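Side-chain contact in cyclin homolog (Herpesvirus saimiri, PDB 2F2C), which is a viral D-type cyclin that modulates the host cell cycle and may contribute to T-cell transformation and rapid proliferation during latent infection: residues V102-K107 with D138-L143. Sequence-based numbering, arbitrary orientation.
Sequences VLIGSK and DILEAL
Ile-104 meets Ile-139 and Leu-140 through a single methyl, showing how one branched side chain can join two helices. Its CG1 stands anti to the carbonyl carbon (chi1 -70°) and the chain runs on nearly extended (chi2 156°), which carries CD1 from helix 94-109 to two consecutive residues of helix 129-142, met in directions about at right angles. Ile-104 CD1 lies 3.7 Å from Ile-139 CG2, the two side chains meeting at a slant. It is 4.0 Å from CG of Leu-140, whose side chain runs past in the opposite sense; the first bond of Leu-140 does not aim at helix 94-109, but its branch (chi1 -79°) comes nearer. No hydrogen bond crosses this buried contact. The closest CA atoms, of Ile-104 and Leu-140, are 8.5 Å apart, and side chains alone touch. Ser-106 OG, also bonded to Met-114 N, donates to Leu-103 O at 3.1 Å, on the same face of that carbonyl as Lys-107 N. Helix 72-83 adds Ile-79 against Ile-104 and Tyr-83 against Ile-139, while Lys-107 NZ makes a salt bridge with Glu-136 and hydrogen bonds to the partner chain's backbone. Such apolar helix packing is characteristic of the all-helical N-terminal cyclin domain, the cyclin box.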
ATOM      1  N   VAL A 102       5.178  -9.417 -14.301  1.00 65.94           N
ATOM      2  CA  VAL A 102       4.042  -8.549 -14.617  1.00 65.10           C
ATOM      3  C   VAL A 102       2.768  -9.049 -13.938  1.00 64.92           C
ATOM      4  O   VAL A 102       1.955  -8.248 -13.483  1.00 64.89           O
ATOM      5  CB  VAL A 102       3.818  -8.438 -16.145  1.00 64.80           C
ATOM      6  CG1 VAL A 102       2.491  -7.782 -16.465  1.00 63.89           C
ATOM      7  CG2 VAL A 102       4.940  -7.651 -16.770  1.00 65.10           C
ATOM      8  N   LEU A 103       2.590 -10.368 -13.865  1.00 64.78           N
ATOM      9  CA  LEU A 103       1.418 -10.909 -13.194  1.00 64.79           C
ATOM     10  C   LEU A 103       1.440 -10.477 -11.725  1.00 65.28           C
ATOM     11  O   LEU A 103       0.478  -9.859 -11.255  1.00 65.62           O
ATOM     12  CB  LEU A 103       1.290 -12.433 -13.346  1.00 64.69           C
ATOM     13  CG  LEU A 103       0.032 -13.076 -12.722  1.00 64.20           C
ATOM     14  CD1 LEU A 103      -1.238 -12.638 -13.416  1.00 63.89           C
ATOM     15  CD2 LEU A 103       0.102 -14.582 -12.746  1.00 64.01           C
ATOM     16  N   ILE A 104       2.541 -10.753 -11.020  1.00 64.96           N
ATOM     17  CA  ILE A 104       2.630 -10.385  -9.607  1.00 65.04           C
ATOM     18  C   ILE A 104       2.462  -8.872  -9.428  1.00 65.05           C
ATOM     19  O   ILE A 104       1.664  -8.431  -8.579  1.00 64.94           O
ATOM     20  CB  ILE A 104       3.937 -10.937  -8.944  1.00 65.30           C
ATOM     21  CG1 ILE A 104       3.864 -12.463  -8.814  1.00 65.34           C
ATOM     22  CG2 ILE A 104       4.131 -10.379  -7.550  1.00 64.42           C
ATOM     23  CD1 ILE A 104       5.197 -13.145  -8.747  1.00 64.73           C
ATOM     24  N   GLY A 105       3.186  -8.106 -10.254  1.00 64.83           N
ATOM     25  CA  GLY A 105       3.180  -6.636 -10.239  1.00 64.54           C
ATOM     26  C   GLY A 105       1.792  -6.059 -10.422  1.00 65.02           C
ATOM     27  O   GLY A 105       1.317  -5.276  -9.590  1.00 65.59           O
ATOM     28  N   SER A 106       1.115  -6.479 -11.482  1.00 65.09           N
ATOM     29  CA  SER A 106      -0.208  -5.972 -11.764  1.00 65.81           C
ATOM     30  C   SER A 106      -1.149  -6.309 -10.610  1.00 66.36           C
ATOM     31  O   SER A 106      -2.006  -5.513 -10.236  1.00 66.11           O
ATOM     32  CB  SER A 106      -0.733  -6.554 -13.065  1.00 65.96           C
ATOM     33  OG  SER A 106      -1.248  -7.851 -12.853  1.00 66.55           O
ATOM     34  N   LYS A 107      -0.960  -7.487 -10.032  1.00 67.05           N
ATOM     35  CA  LYS A 107      -1.740  -7.899  -8.895  1.00 67.62           C
ATOM     36  C   LYS A 107      -1.535  -6.991  -7.694  1.00 68.25           C
ATOM     37  O   LYS A 107      -2.392  -6.933  -6.816  1.00 68.88           O
ATOM     38  CB  LYS A 107      -1.424  -9.345  -8.520  1.00 67.55           C
ATOM     39  CG  LYS A 107      -2.237 -10.375  -9.281  1.00 67.46           C
ATOM     40  CD  LYS A 107      -2.016 -11.753  -8.684  1.00 67.30           C
ATOM     41  CE  LYS A 107      -2.572 -12.844  -9.554  1.00 66.36           C
ATOM     42  NZ  LYS A 107      -2.256 -14.147  -8.936  1.00 66.74           N
ATOM     43  N   ASP A 138       6.950 -20.082  -7.715  1.00 71.43           N
ATOM     44  CA  ASP A 138       8.393 -20.206  -7.527  1.00 71.16           C
ATOM     45  C   ASP A 138       9.078 -18.861  -7.284  1.00 70.96           C
ATOM     46  O   ASP A 138       9.944 -18.759  -6.403  1.00 70.49           O
ATOM     47  CB  ASP A 138       9.040 -20.976  -8.680  1.00 71.27           C
ATOM     48  CG  ASP A 138       8.946 -22.499  -8.500  1.00 72.41           C
ATOM     49  OD1 ASP A 138       8.908 -23.227  -9.522  1.00 73.82           O
ATOM     50  OD2 ASP A 138       8.903 -23.065  -7.383  1.00 71.95           O
ATOM     51  N   ILE A 139       8.687 -17.834  -8.047  1.00 70.76           N
ATOM     52  CA  ILE A 139       9.154 -16.457  -7.789  1.00 70.52           C
ATOM     53  C   ILE A 139       8.831 -15.990  -6.363  1.00 70.66           C
ATOM     54  O   ILE A 139       9.722 -15.585  -5.606  1.00 70.68           O
ATOM     55  CB  ILE A 139       8.567 -15.455  -8.796  1.00 70.38           C
ATOM     56  CG1 ILE A 139       9.179 -15.656 -10.181  1.00 69.73           C
ATOM     57  CG2 ILE A 139       8.799 -14.018  -8.311  1.00 69.71           C
ATOM     58  CD1 ILE A 139       8.425 -14.946 -11.264  1.00 68.88           C
ATOM     59  N   LEU A 140       7.557 -16.050  -5.998  1.00 70.54           N
ATOM     60  CA  LEU A 140       7.137 -15.595  -4.694  1.00 70.61           C
ATOM     61  C   LEU A 140       7.943 -16.232  -3.562  1.00 70.78           C
ATOM     62  O   LEU A 140       8.456 -15.535  -2.688  1.00 70.80           O
ATOM     63  CB  LEU A 140       5.647 -15.853  -4.503  1.00 70.74           C
ATOM     64  CG  LEU A 140       4.703 -14.858  -5.185  1.00 70.69           C
ATOM     65  CD1 LEU A 140       3.289 -15.426  -5.202  1.00 70.75           C
ATOM     66  CD2 LEU A 140       4.733 -13.489  -4.510  1.00 69.71           C
ATOM     67  N   GLU A 141       8.078 -17.551  -3.583  1.00 71.01           N
ATOM     68  CA  GLU A 141       8.706 -18.214  -2.459  1.00 71.15           C
ATOM     69  C   GLU A 141      10.220 -18.061  -2.391  1.00 70.85           C
ATOM     70  O   GLU A 141      10.803 -18.132  -1.320  1.00 71.27           O
ATOM     71  CB  GLU A 141       8.192 -19.656  -2.271  1.00 71.16           C
ATOM     72  CG  GLU A 141       8.867 -20.799  -3.019  1.00 71.80           C
ATOM     73  CD  GLU A 141       8.363 -22.167  -2.521  1.00 72.38           C
ATOM     74  OE1 GLU A 141       7.245 -22.587  -2.916  1.00 73.97           O
ATOM     75  OE2 GLU A 141       9.072 -22.829  -1.720  1.00 73.11           O
ATOM     76  N   ALA A 142      10.844 -17.780  -3.527  1.00 70.85           N
ATOM     77  CA  ALA A 142      12.268 -17.454  -3.576  1.00 70.80           C
ATOM     78  C   ALA A 142      12.587 -16.093  -2.953  1.00 70.96           C
ATOM     79  O   ALA A 142      13.588 -15.952  -2.256  1.00 71.10           O
ATOM     80  CB  ALA A 142      12.779 -17.516  -5.006  1.00 70.68           C
ATOM     81  N   LEU A 143      11.744 -15.094  -3.209  1.00 71.19           N
ATOM     82  CA  LEU A 143      11.891 -13.772  -2.589  1.00 71.55           C
ATOM     83  C   LEU A 143      11.316 -13.706  -1.172  1.00 71.71           C
ATOM     84  O   LEU A 143      11.313 -12.645  -0.551  1.00 71.49           O
ATOM     85  CB  LEU A 143      11.207 -12.703  -3.431  1.00 71.60           C
ATOM     86  CG  LEU A 143      11.470 -12.612  -4.930  1.00 72.28           C
ATOM     87  CD1 LEU A 143      10.361 -11.832  -5.580  1.00 71.70           C
ATOM     88  CD2 LEU A 143      12.803 -11.946  -5.206  1.00 73.73           C
TER